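Local coordinates for protein beta-glucosidase (Saccharopolyspora erythraea D, PDB 5M6G) that probably hydrolyses terminal, non-reducing beta-D-glucosyl residues, releasing beta-D-glucose, as a member of glycosyl hydrolase family 3, at residues Asp53-Ala56 with Arg57-Leu60; Pro43-Pro46 with Val47-Val51; Thr375-Glu379 with Leu380-Glu384. One frame throughout, in Å; residues are numbered along the deposited sequence.

Contact 1: Asp53-Ala56 with Arg57-Leu60; sequences DLMA and RMSL
R57 reaches back one helical turn to D53, an i to i+4 pair at the end of helix 47-57. The arginine is best followed outward. Its CB lies 3.5 Å from the carbonyl O of L54, and its CG comes to 3.3 Å from D53 O. From CG to NE the chain is extended, so CD is carried past that carbonyl toward the carboxylate. There the guanidinium engages side-on: NE donates to D53 OD2 at 2.8 Å, and NH2 to D53 OD1 at 3.2 Å. OD1 offers its syn lone pair, whereas OD2 is met from above the carboxylate plane, the two flat groups being turned 60° apart. With chi1 at -179°, the D53 carboxylate trails away from its own amide and toward R57.

Further along the chain, M58 N donates to M55 O at 3.1 Å. M58 SD lies 4.1 Å from L54 CG, against apolar neighbours that include L374 of helix 363-379. Water 1 donates to both A56 O and M58 O. D53 OD2 also accepts Y40 N, so the carboxylate links the helix end to the loop that precedes the helix, and the second donor would be expected to stabilise its negative charge.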
# COMPACT_ATOMS: atom_id res chain seq x y z
N ASP A 53 -26.11 23.10 -5.17
CA ASP A 53 -26.13 24.49 -4.75
C ASP A 53 -24.73 25.09 -4.77
O ASP A 53 -24.53 26.21 -5.24
CB ASP A 53 -26.74 24.62 -3.36
CG ASP A 53 -26.81 26.05 -2.91
OD1 ASP A 53 -27.66 26.78 -3.44
OD2 ASP A 53 -25.98 26.44 -2.06
N LEU A 54 -23.75 24.36 -4.23
CA LEU A 54 -22.37 24.84 -4.23
C LEU A 54 -21.87 25.06 -5.66
O LEU A 54 -21.33 26.12 -5.98
CB LEU A 54 -21.47 23.84 -3.49
CG LEU A 54 -19.98 24.15 -3.40
CD1 LEU A 54 -19.73 25.54 -2.81
CD2 LEU A 54 -19.25 23.07 -2.58
N MET A 55 -22.03 24.06 -6.53
CA MET A 55 -21.55 24.23 -7.90
C MET A 55 -22.25 25.38 -8.60
O MET A 55 -21.62 26.07 -9.42
CB MET A 55 -21.71 22.93 -8.68
CG MET A 55 -20.72 21.87 -8.22
SD MET A 55 -20.83 20.31 -9.09
CE MET A 55 -20.46 20.83 -10.77
N ALA A 56 -23.52 25.62 -8.30
CA ALA A 56 -24.21 26.76 -8.92
C ALA A 56 -23.51 28.07 -8.58
O ALA A 56 -23.56 29.02 -9.37
CB ALA A 56 -25.67 26.80 -8.47
N ARG A 57 -22.84 28.13 -7.43
CA ARG A 57 -22.16 29.33 -6.97
C ARG A 57 -20.69 29.41 -7.39
O ARG A 57 -20.06 30.46 -7.19
CB ARG A 57 -22.24 29.43 -5.44
CG ARG A 57 -23.67 29.39 -4.92
CD ARG A 57 -23.73 29.16 -3.43
NE ARG A 57 -25.10 28.97 -2.99
CZ ARG A 57 -25.94 29.96 -2.69
NH1 ARG A 57 -25.53 31.22 -2.79
NH2 ARG A 57 -27.18 29.69 -2.30
N MET A 58 -20.14 28.35 -7.98
CA MET A 58 -18.71 28.32 -8.28
C MET A 58 -18.41 28.94 -9.64
O MET A 58 -19.13 28.71 -10.62
CB MET A 58 -18.20 26.89 -8.25
CG MET A 58 -18.23 26.28 -6.85
SD MET A 58 -17.89 24.49 -6.88
CE MET A 58 -16.12 24.45 -7.08
N SER A 59 -17.34 29.72 -9.69
CA SER A 59 -16.75 30.13 -10.95
C SER A 59 -16.00 28.96 -11.57
O SER A 59 -15.68 27.97 -10.91
CB SER A 59 -15.77 31.28 -10.75
OG SER A 59 -14.68 30.86 -9.95
N LEU A 60 -15.73 29.08 -12.87
CA LEU A 60 -14.89 28.08 -13.52
C LEU A 60 -13.56 27.93 -12.78
O LEU A 60 -13.10 26.80 -12.55
CB LEU A 60 -14.65 28.46 -14.98
CG LEU A 60 -13.68 27.52 -15.71
CD1 LEU A 60 -14.14 26.08 -15.61
CD2 LEU A 60 -13.53 27.94 -17.17
O HOH W 1 -21.45 30.12 -10.85

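Contact 2: Pro43-Pro46 with Val47-Val51; sequences PRLP and VPDRV
The start of helix 47-57 is the element at issue, with P46 in the N-cap position and the side chains of L45 and R50 meeting just beside it. The cap is proline, so the helix opens through its backbone: R50 N donates to P46 O at 3.1 Å, nearly along the C=O axis, while a weak bond from D49 N reaches the same oxygen. P48, the second residue of the helix, has no N-H to offer and fits the first turn, where such a donor is not called for.

R50 CG lies beside its backbone N (chi1 -60°), and the chain runs back alongside the preceding loop. Its CG rests 3.6 Å from L45 CB, and its CD passes L45 O at 3.4 Å. A bend at CG-CD (chi3 72°) then turns the guanidinium toward P43, whose CA lies over one face, 3.6 Å from NH1 and displaced toward the rim. Water 2 sits at the edge of that group, in its plane, accepting from R50 NH1 at 3.0 Å and donating to the carbonyls of both L45 and P43; one water thus fastens the loop to the arginine. On the outer surface L45 CD2 packs against D49 CB at 3.7 Å, the two side chains crossing at about a right angle. The carboxylate of D49 lies by the P46 ring, with D49 OD2 3.6 Å from P46 CG.

NH2 of R50 finds its charged partner in E384, in the loop after helix 363-379, and also donates to Y40 O. V47, R50 and V51 all touch F378, so this first turn is laid directly against the C-terminal end of helix 363-379.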
# COMPACT_ATOMS: atom_id res chain seq x y z
N PRO A 43 -26.70 21.25 6.74
CA PRO A 43 -26.22 19.88 6.94
C PRO A 43 -27.31 18.82 6.93
O PRO A 43 -26.98 17.63 6.90
CB PRO A 43 -25.53 19.96 8.31
CG PRO A 43 -26.27 21.03 9.02
CD PRO A 43 -26.66 22.04 7.98
N ARG A 44 -28.58 19.19 6.95
CA ARG A 44 -29.66 18.21 6.82
C ARG A 44 -30.07 17.98 5.37
O ARG A 44 -30.91 17.11 5.11
CB ARG A 44 -30.88 18.66 7.62
CG ARG A 44 -30.58 18.91 9.09
CD ARG A 44 -31.77 19.53 9.82
NE ARG A 44 -32.46 20.57 9.05
CZ ARG A 44 -31.92 21.72 8.65
NH1 ARG A 44 -30.66 22.01 8.93
NH2 ARG A 44 -32.65 22.60 7.97
N LEU A 45 -29.53 18.73 4.44
CA LEU A 45 -29.91 18.59 3.04
C LEU A 45 -29.23 17.36 2.43
O LEU A 45 -28.08 17.07 2.76
CB LEU A 45 -29.53 19.84 2.27
CG LEU A 45 -30.36 20.21 1.04
CD1 LEU A 45 -31.82 20.44 1.43
CD2 LEU A 45 -29.77 21.44 0.37
N PRO A 46 -29.93 16.62 1.57
CA PRO A 46 -29.28 15.51 0.87
C PRO A 46 -28.03 15.99 0.14
O PRO A 46 -27.99 17.11 -0.39
CB PRO A 46 -30.35 15.03 -0.11
CG PRO A 46 -31.64 15.45 0.52
CD PRO A 46 -31.36 16.74 1.22
N VAL A 47 -27.01 15.13 0.11
CA VAL A 47 -25.72 15.50 -0.48
C VAL A 47 -25.87 16.02 -1.91
O VAL A 47 -25.32 17.09 -2.21
CB VAL A 47 -24.73 14.33 -0.38
CG1 VAL A 47 -23.51 14.58 -1.27
CG2 VAL A 47 -24.31 14.14 1.09
N PRO A 48 -26.57 15.34 -2.83
CA PRO A 48 -26.65 15.87 -4.20
C PRO A 48 -27.25 17.28 -4.28
O PRO A 48 -26.83 18.06 -5.15
CB PRO A 48 -27.54 14.85 -4.93
CG PRO A 48 -27.44 13.62 -4.15
CD PRO A 48 -27.29 14.06 -2.71
N ASP A 49 -28.19 17.63 -3.39
CA ASP A 49 -28.73 18.99 -3.38
C ASP A 49 -27.69 20.00 -2.88
O ASP A 49 -27.65 21.14 -3.34
CB ASP A 49 -29.98 19.06 -2.52
CG ASP A 49 -31.09 18.15 -3.02
OD1 ASP A 49 -31.09 17.81 -4.22
OD2 ASP A 49 -31.97 17.78 -2.21
N ARG A 50 -26.88 19.59 -1.90
CA ARG A 50 -25.79 20.45 -1.43
C ARG A 50 -24.75 20.65 -2.52
O ARG A 50 -24.26 21.77 -2.72
CB ARG A 50 -25.14 19.84 -0.18
CG ARG A 50 -26.12 19.67 1.00
CD ARG A 50 -25.41 19.16 2.26
NE ARG A 50 -24.56 20.17 2.88
CZ ARG A 50 -23.80 19.95 3.96
NH1 ARG A 50 -23.80 18.75 4.53
NH2 ARG A 50 -23.06 20.93 4.46
N VAL A 51 -24.39 19.58 -3.22
CA VAL A 51 -23.47 19.67 -4.35
C VAL A 51 -24.02 20.61 -5.42
O VAL A 51 -23.32 21.48 -5.94
CB VAL A 51 -23.19 18.27 -4.92
CG1 VAL A 51 -22.45 18.39 -6.24
CG2 VAL A 51 -22.38 17.45 -3.91
O HOH W 2 -25.70 16.44 4.19

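Contact 3: Thr375-Glu379 with Leu380-Glu384; sequences TKKFE and LGLFE
Helix 363-379 ends in a Schellman motif, G381 adopting a positive phi of 78° while G381 N bonds to F378 O at 3.0 Å and L382 N to K377 O at 3.2 Å. One step earlier L380 N still makes an ordinary helical bond to K376 O. The reversal brings F383 back over F378, and their rings form an offset stack with centroids 3.8 Å apart and planes only 3° from parallel. Each ring lays an edge atom over the middle of the other: F383 CE1 above F378, and F378 CE1 above F383. Both phenyls have CG anti to the carbonyl carbon, with nearly the same chi1 (-77° in F378). K377 CB approaches the F383 ring obliquely, 4.0 Å from CE1.

Beside the stack, water 3 donates to F378 O and to E384 OE1 and accepts from F383 N, spanning the turn with three bonds. On the other flank L380 folds over the helix end, its CG 3.3 Å from K376 O. K376 itself curls round so that NZ meets E379 OE1 at 2.7 Å, a salt bridge within the last helical turn.

K377 extends into the protein, where its NZ is held by Q66 OE1 and the carbonyls of G86 and P123. K377, L380 and L382 all touch I125 of the parallel strand 125-128. Elsewhere on the turn, F378 and F383 both touch R50 of helix 47-57, so the turn joins the parallel sheet to that N-terminal helix.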
# COMPACT_ATOMS: atom_id res chain seq x y z
N THR A 375 -18.94 15.64 -3.97
CA THR A 375 -19.79 14.64 -3.33
C THR A 375 -19.04 13.92 -2.22
O THR A 375 -19.56 13.75 -1.11
CB THR A 375 -20.32 13.65 -4.38
OG1 THR A 375 -21.26 14.33 -5.22
CG2 THR A 375 -21.01 12.47 -3.72
N LYS A 376 -17.80 13.52 -2.49
CA LYS A 376 -17.02 12.81 -1.48
C LYS A 376 -16.67 13.73 -0.31
O LYS A 376 -16.65 13.28 0.85
CB LYS A 376 -15.76 12.23 -2.12
CG LYS A 376 -16.09 11.06 -3.06
CD LYS A 376 -16.56 9.86 -2.24
CE LYS A 376 -17.30 8.81 -3.09
NZ LYS A 376 -18.66 9.26 -3.55
N LYS A 377 -16.40 15.00 -0.58
CA LYS A 377 -16.16 15.94 0.53
C LYS A 377 -17.39 16.06 1.43
O LYS A 377 -17.27 16.07 2.66
CB LYS A 377 -15.74 17.30 -0.02
CG LYS A 377 -14.36 17.30 -0.66
CD LYS A 377 -13.93 18.72 -1.06
CE LYS A 377 -12.47 18.76 -1.47
NZ LYS A 377 -12.00 20.17 -1.65
N PHE A 378 -18.59 16.16 0.84
CA PHE A 378 -19.80 16.21 1.68
C PHE A 378 -20.02 14.89 2.42
O PHE A 378 -20.37 14.89 3.60
CB PHE A 378 -21.03 16.53 0.84
CG PHE A 378 -21.14 17.98 0.47
CD1 PHE A 378 -21.55 18.91 1.42
CD2 PHE A 378 -20.85 18.41 -0.81
CE1 PHE A 378 -21.65 20.27 1.09
CE2 PHE A 378 -20.96 19.75 -1.16
CZ PHE A 378 -21.35 20.68 -0.19
N GLU A 379 -19.84 13.77 1.73
CA GLU A 379 -20.05 12.48 2.37
C GLU A 379 -19.08 12.28 3.52
O GLU A 379 -19.44 11.75 4.57
CB GLU A 379 -19.91 11.35 1.34
CG GLU A 379 -21.09 11.29 0.35
CD GLU A 379 -20.85 10.33 -0.81
OE1 GLU A 379 -19.68 10.03 -1.14
OE2 GLU A 379 -21.85 9.89 -1.42
N LEU A 380 -17.84 12.75 3.35
CA LEU A 380 -16.85 12.61 4.42
C LEU A 380 -17.15 13.51 5.61
O LEU A 380 -16.44 13.41 6.61
CB LEU A 380 -15.45 12.92 3.88
CG LEU A 380 -14.82 11.76 3.12
CD1 LEU A 380 -13.64 12.23 2.30
CD2 LEU A 380 -14.39 10.68 4.11
N GLY A 381 -18.16 14.37 5.52
CA GLY A 381 -18.51 15.24 6.62
C GLY A 381 -17.62 16.44 6.77
O GLY A 381 -17.68 17.11 7.81
N LEU A 382 -16.82 16.77 5.75
CA LEU A 382 -15.82 17.83 5.88
C LEU A 382 -16.45 19.21 6.02
O LEU A 382 -15.82 20.12 6.57
CB LEU A 382 -14.88 17.81 4.67
CG LEU A 382 -13.94 16.61 4.62
CD1 LEU A 382 -13.13 16.60 3.32
CD2 LEU A 382 -13.02 16.61 5.83
N PHE A 383 -17.67 19.39 5.51
CA PHE A 383 -18.32 20.69 5.65
C PHE A 383 -18.88 20.90 7.05
O PHE A 383 -19.21 22.03 7.41
CB PHE A 383 -19.46 20.83 4.62
CG PHE A 383 -18.99 21.07 3.20
CD1 PHE A 383 -18.56 20.01 2.40
CD2 PHE A 383 -19.00 22.35 2.66
CE1 PHE A 383 -18.15 20.23 1.09
CE2 PHE A 383 -18.58 22.57 1.35
CZ PHE A 383 -18.16 21.52 0.57
N GLU A 384 -19.01 19.83 7.83
CA GLU A 384 -19.47 19.90 9.22
C GLU A 384 -18.33 19.75 10.22
O GLU A 384 -18.31 20.45 11.23
CB GLU A 384 -20.51 18.81 9.48
CG GLU A 384 -21.92 19.15 9.00
CD GLU A 384 -22.02 19.29 7.49
OE1 GLU A 384 -21.86 18.28 6.77
OE2 GLU A 384 -22.26 20.42 7.03
O HOH W 3 -19.98 17.60 4.97

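In the fold
Contacts 1 and 2 mark the two ends of helix 47-57, their centres 14 Å apart, and contact 3 is the helix end against which both lean. The tie from contact 2 is polar as well as apolar: R50 NH2 bridges to E384 OE2 at 2.7 Å, while R50 NE packs on F378 CE1 at 3.4 Å. Contact 1 reaches the same aromatic pair by packing, with L54 CD2 3.7 Å from F383 CZ. Contacts 1 and 2 lie away from the annotated sites, sorbitol pocket included. Contact 3 comes near one magnesium site, the L382 side chain being about 3 Å from that of the metal ligand D175.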